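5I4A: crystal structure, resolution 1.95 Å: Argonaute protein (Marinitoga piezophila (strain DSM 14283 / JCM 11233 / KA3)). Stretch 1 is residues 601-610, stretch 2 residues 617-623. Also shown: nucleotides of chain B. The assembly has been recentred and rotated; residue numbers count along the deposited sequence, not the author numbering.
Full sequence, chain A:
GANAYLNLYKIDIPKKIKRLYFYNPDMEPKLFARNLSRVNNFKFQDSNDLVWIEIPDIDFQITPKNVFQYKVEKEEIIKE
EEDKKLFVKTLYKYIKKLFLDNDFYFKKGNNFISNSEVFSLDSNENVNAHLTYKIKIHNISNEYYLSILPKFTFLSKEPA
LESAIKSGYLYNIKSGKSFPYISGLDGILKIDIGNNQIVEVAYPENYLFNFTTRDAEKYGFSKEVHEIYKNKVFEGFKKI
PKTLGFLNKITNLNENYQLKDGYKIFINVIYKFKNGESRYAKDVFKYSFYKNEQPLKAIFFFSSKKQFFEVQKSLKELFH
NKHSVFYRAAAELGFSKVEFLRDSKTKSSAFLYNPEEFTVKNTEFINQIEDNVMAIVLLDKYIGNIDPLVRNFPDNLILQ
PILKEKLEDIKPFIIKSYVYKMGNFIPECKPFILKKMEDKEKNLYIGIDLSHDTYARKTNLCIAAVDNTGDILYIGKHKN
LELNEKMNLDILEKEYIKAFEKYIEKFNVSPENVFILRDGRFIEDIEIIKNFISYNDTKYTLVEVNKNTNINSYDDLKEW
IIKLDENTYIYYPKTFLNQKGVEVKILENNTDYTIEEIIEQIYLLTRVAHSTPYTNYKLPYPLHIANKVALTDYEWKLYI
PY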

# COMPACT_ATOMS: atom_id res chain seq x y z
N GLN A 601 11.45 1.52 -16.69
CA GLN A 601 11.83 0.23 -16.12
C GLN A 601 11.11 -0.02 -14.80
O GLN A 601 10.74 -1.16 -14.51
CB GLN A 601 13.35 0.17 -15.91
CG GLN A 601 14.13 -0.08 -17.19
CD GLN A 601 15.62 -0.12 -16.94
OE1 GLN A 601 16.09 -0.74 -15.99
NE2 GLN A 601 16.38 0.56 -17.80
N ILE A 602 10.90 1.02 -14.00
CA ILE A 602 10.18 0.86 -12.75
C ILE A 602 8.73 0.45 -13.01
O ILE A 602 8.17 -0.40 -12.31
CB ILE A 602 10.26 2.16 -11.91
CG1 ILE A 602 11.70 2.37 -11.42
CG2 ILE A 602 9.29 2.12 -10.75
CD1 ILE A 602 11.94 3.71 -10.81
N TYR A 603 8.12 1.03 -14.04
CA TYR A 603 6.76 0.64 -14.40
C TYR A 603 6.72 -0.79 -14.92
O TYR A 603 5.82 -1.56 -14.56
CB TYR A 603 6.19 1.60 -15.44
CG TYR A 603 4.76 1.28 -15.83
CD1 TYR A 603 3.70 1.63 -15.01
CD2 TYR A 603 4.48 0.61 -17.01
CE1 TYR A 603 2.40 1.33 -15.36
CE2 TYR A 603 3.18 0.30 -17.37
CZ TYR A 603 2.15 0.67 -16.54
OH TYR A 603 0.85 0.38 -16.88
N LEU A 604 7.67 -1.16 -15.78
CA LEU A 604 7.72 -2.53 -16.27
C LEU A 604 7.91 -3.52 -15.13
O LEU A 604 7.44 -4.66 -15.22
CB LEU A 604 8.85 -2.69 -17.30
CG LEU A 604 8.71 -1.95 -18.63
CD1 LEU A 604 10.05 -1.89 -19.35
CD2 LEU A 604 7.66 -2.60 -19.52
N LEU A 605 8.58 -3.11 -14.05
CA LEU A 605 8.75 -3.99 -12.90
C LEU A 605 7.42 -4.38 -12.28
O LEU A 605 7.33 -5.42 -11.61
CB LEU A 605 9.63 -3.32 -11.85
CG LEU A 605 11.14 -3.34 -12.13
CD1 LEU A 605 11.89 -2.62 -11.03
CD2 LEU A 605 11.62 -4.78 -12.27
N THR A 606 6.37 -3.58 -12.47
CA THR A 606 5.05 -3.96 -11.97
C THR A 606 4.44 -5.12 -12.75
O THR A 606 3.40 -5.65 -12.34
CB THR A 606 4.09 -2.76 -12.01
OG1 THR A 606 3.63 -2.56 -13.35
CG2 THR A 606 4.79 -1.50 -11.52
N ARG A 607 5.06 -5.53 -13.86
CA ARG A 607 4.53 -6.59 -14.70
C ARG A 607 5.49 -7.75 -14.93
O ARG A 607 5.14 -8.68 -15.65
CB ARG A 607 4.11 -6.03 -16.06
CG ARG A 607 3.08 -4.91 -16.01
CD ARG A 607 1.70 -5.43 -15.62
NE ARG A 607 0.68 -4.42 -15.89
CZ ARG A 607 0.07 -4.28 -17.06
NH1 ARG A 607 0.37 -5.09 -18.07
NH2 ARG A 607 -0.84 -3.33 -17.23
N VAL A 608 6.70 -7.71 -14.35
CA VAL A 608 7.65 -8.80 -14.57
C VAL A 608 7.21 -10.10 -13.92
O VAL A 608 7.84 -11.14 -14.13
CB VAL A 608 9.06 -8.42 -14.06
CG1 VAL A 608 9.59 -7.23 -14.82
CG2 VAL A 608 9.03 -8.15 -12.57
N ALA A 609 6.14 -10.06 -13.12
CA ALA A 609 5.53 -11.26 -12.58
C ALA A 609 4.04 -11.00 -12.40
O ALA A 609 3.60 -9.85 -12.29
CB ALA A 609 6.17 -11.68 -11.26
N HIS A 610 3.28 -12.08 -12.39
CA HIS A 610 1.85 -12.05 -12.10
C HIS A 610 1.53 -13.10 -11.05
O HIS A 610 2.09 -14.20 -11.07
CB HIS A 610 1.01 -12.32 -13.36
CG HIS A 610 0.78 -11.11 -14.22
ND1 HIS A 610 -0.42 -10.43 -14.24
CD2 HIS A 610 1.60 -10.47 -15.09
CE1 HIS A 610 -0.33 -9.41 -15.09
NE2 HIS A 610 0.88 -9.42 -15.61
N TYR A 617 0.08 -6.55 -10.67
CA TYR A 617 0.62 -5.85 -9.52
C TYR A 617 0.55 -4.34 -9.73
O TYR A 617 0.58 -3.84 -10.86
CB TYR A 617 2.06 -6.28 -9.26
CG TYR A 617 2.18 -7.73 -8.84
CD1 TYR A 617 1.34 -8.27 -7.87
CD2 TYR A 617 3.14 -8.56 -9.41
CE1 TYR A 617 1.45 -9.59 -7.48
CE2 TYR A 617 3.25 -9.89 -9.03
CZ TYR A 617 2.40 -10.40 -8.06
OH TYR A 617 2.51 -11.71 -7.67
N LYS A 618 0.47 -3.60 -8.63
CA LYS A 618 0.43 -2.15 -8.66
C LYS A 618 1.79 -1.51 -8.40
O LYS A 618 2.08 -0.45 -8.97
CB LYS A 618 -0.58 -1.63 -7.62
CG LYS A 618 -2.02 -1.93 -7.98
CD LYS A 618 -2.89 -2.06 -6.74
CE LYS A 618 -4.30 -2.47 -7.13
NZ LYS A 618 -5.03 -3.13 -6.01
N LEU A 619 2.62 -2.14 -7.59
CA LEU A 619 3.95 -1.66 -7.25
C LEU A 619 5.00 -2.48 -8.00
O LEU A 619 4.74 -3.60 -8.43
CB LEU A 619 4.19 -1.77 -5.74
CG LEU A 619 3.22 -0.93 -4.89
CD1 LEU A 619 3.37 -1.26 -3.42
CD2 LEU A 619 3.46 0.55 -5.15
N PRO A 620 6.21 -1.93 -8.18
CA PRO A 620 7.28 -2.73 -8.77
C PRO A 620 7.50 -3.99 -7.95
O PRO A 620 7.44 -3.97 -6.72
CB PRO A 620 8.50 -1.80 -8.72
CG PRO A 620 8.14 -0.74 -7.72
CD PRO A 620 6.66 -0.58 -7.83
N TYR A 621 7.74 -5.10 -8.66
CA TYR A 621 7.79 -6.41 -8.02
C TYR A 621 8.73 -6.48 -6.82
O TYR A 621 8.30 -7.02 -5.78
CB TYR A 621 8.16 -7.46 -9.08
CG TYR A 621 7.92 -8.90 -8.66
CD1 TYR A 621 6.76 -9.27 -7.99
CD2 TYR A 621 8.84 -9.89 -8.97
CE1 TYR A 621 6.54 -10.58 -7.61
CE2 TYR A 621 8.63 -11.20 -8.61
CZ TYR A 621 7.48 -11.55 -7.93
OH TYR A 621 7.28 -12.86 -7.57
N PRO A 622 9.96 -5.95 -6.85
CA PRO A 622 10.78 -5.97 -5.62
C PRO A 622 10.12 -5.27 -4.45
O PRO A 622 10.21 -5.76 -3.31
CB PRO A 622 12.08 -5.28 -6.06
CG PRO A 622 11.74 -4.54 -7.30
CD PRO A 622 10.71 -5.38 -7.98
N LEU A 623 9.45 -4.14 -4.68
CA LEU A 623 8.74 -3.46 -3.60
C LEU A 623 7.51 -4.24 -3.18
O LEU A 623 7.19 -4.30 -1.98
CB LEU A 623 8.35 -2.05 -4.03
CG LEU A 623 9.35 -0.93 -3.79
CD1 LEU A 623 8.66 0.40 -3.97
CD2 LEU A 623 9.95 -1.04 -2.40
P C B 5 -5.73 -5.70 -3.69
OP1 C B 5 -5.15 -4.37 -4.02
OP2 C B 5 -4.90 -6.68 -2.94
O5' C B 5 -7.07 -5.47 -2.87
C5' C B 5 -8.14 -4.69 -3.40
C4' C B 5 -9.43 -4.97 -2.67
O4' C B 5 -9.70 -6.39 -2.68
C3' C B 5 -9.46 -4.58 -1.21
O3' C B 5 -9.84 -3.22 -1.05
C2' C B 5 -10.47 -5.55 -0.59
O2' C B 5 -11.79 -5.03 -0.68
C1' C B 5 -10.35 -6.77 -1.49
N1 C B 5 -9.62 -7.91 -0.89
C2 C B 5 -10.27 -8.74 0.03
O2 C B 5 -11.45 -8.49 0.34
N3 C B 5 -9.61 -9.80 0.56
C4 C B 5 -8.35 -10.04 0.21
N4 C B 5 -7.74 -11.10 0.76
C5 C B 5 -7.66 -9.23 -0.73
C6 C B 5 -8.33 -8.19 -1.25
O HOH W 1 1.67 -7.85 -12.53
O HOH W 2 1.02 -2.91 -13.37

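The first stretch enters as the last part of a helix and leaves as an irregular chain; the second runs as a loop until Pro620, the N-cap residue, and then starts a helix of its own. The two backbones come nearest where one helix is giving out and the other is about to begin, with the CA atoms of Thr606 and Pro620 4.1 Å apart. A single direct hydrogen bond joins them: Tyr621 N donates to Leu605 O at 3.0 Å. The first turn of a helix has amide hydrogens without partners inside that helix, and here one of them finds a carbonyl of the neighbouring stretch. Beside it, Thr606 CA approaches Leu619 O at 3.6 Å, a CA-H...O contact that suits so close an approach of the two backbones.

Pro620 is the compact bump at the centre. Its ring fits against Ile602, Leu605 and the Thr606 methyl, with Pro620 CB 3.7 Å from Leu605 CB and Pro620 CG 4.3 Å from Ile602 CG2. Proline serves well here, since it presents an apolar surface and has no amide hydrogen to leave unsatisfied. Leu605 points toward the second stretch, and its longer side chain also reaches Pro622, with Leu605 CD1 4.2 Å from Pro622 CG. Thr606 CG2 lies 3.7 Å from Pro620 N, while the hydroxyl turns to its own stretch: Thr606 OG1 donates to Tyr603 O at 2.7 Å.

Tyr617 starts sideways at its CA-to-CB bond, but its end comes nearer, so the ring fills the space beside the backbone from Thr606 to His610. Tyr617 CB is 3.4 Å from Thr606 O, which lies at the ring edge; Tyr617 CD2 is 3.2 Å from Ala609 O, and Tyr617 OH 3.8 Å from His610 C.

Ala609 is a small knob that touches two aromatic rings. Its methyl sits over one face of Tyr621, Ala609 CB being 3.6 Å from Tyr621 CZ, in a CH-pi contact directed nearly along the ring normal. Ala609 CB is also 4.1 Å from Tyr617 CE2. Val608 adds a branched apolar surface beside Tyr621, its CG2 lying 3.7 Å from Tyr621 CB.

Where the backbones do not bond directly, water fills the gaps. Water 1 donates to Thr606 O and Ala609 O and accepts from Tyr617 N, tying three main-chain groups together. Water 2 donates to Thr606 OG1 and Tyr617 O and accepts from Arg607 NE. Thus Arg607, whose CA-to-CB bond points away, still joins the junction through its guanidinium group.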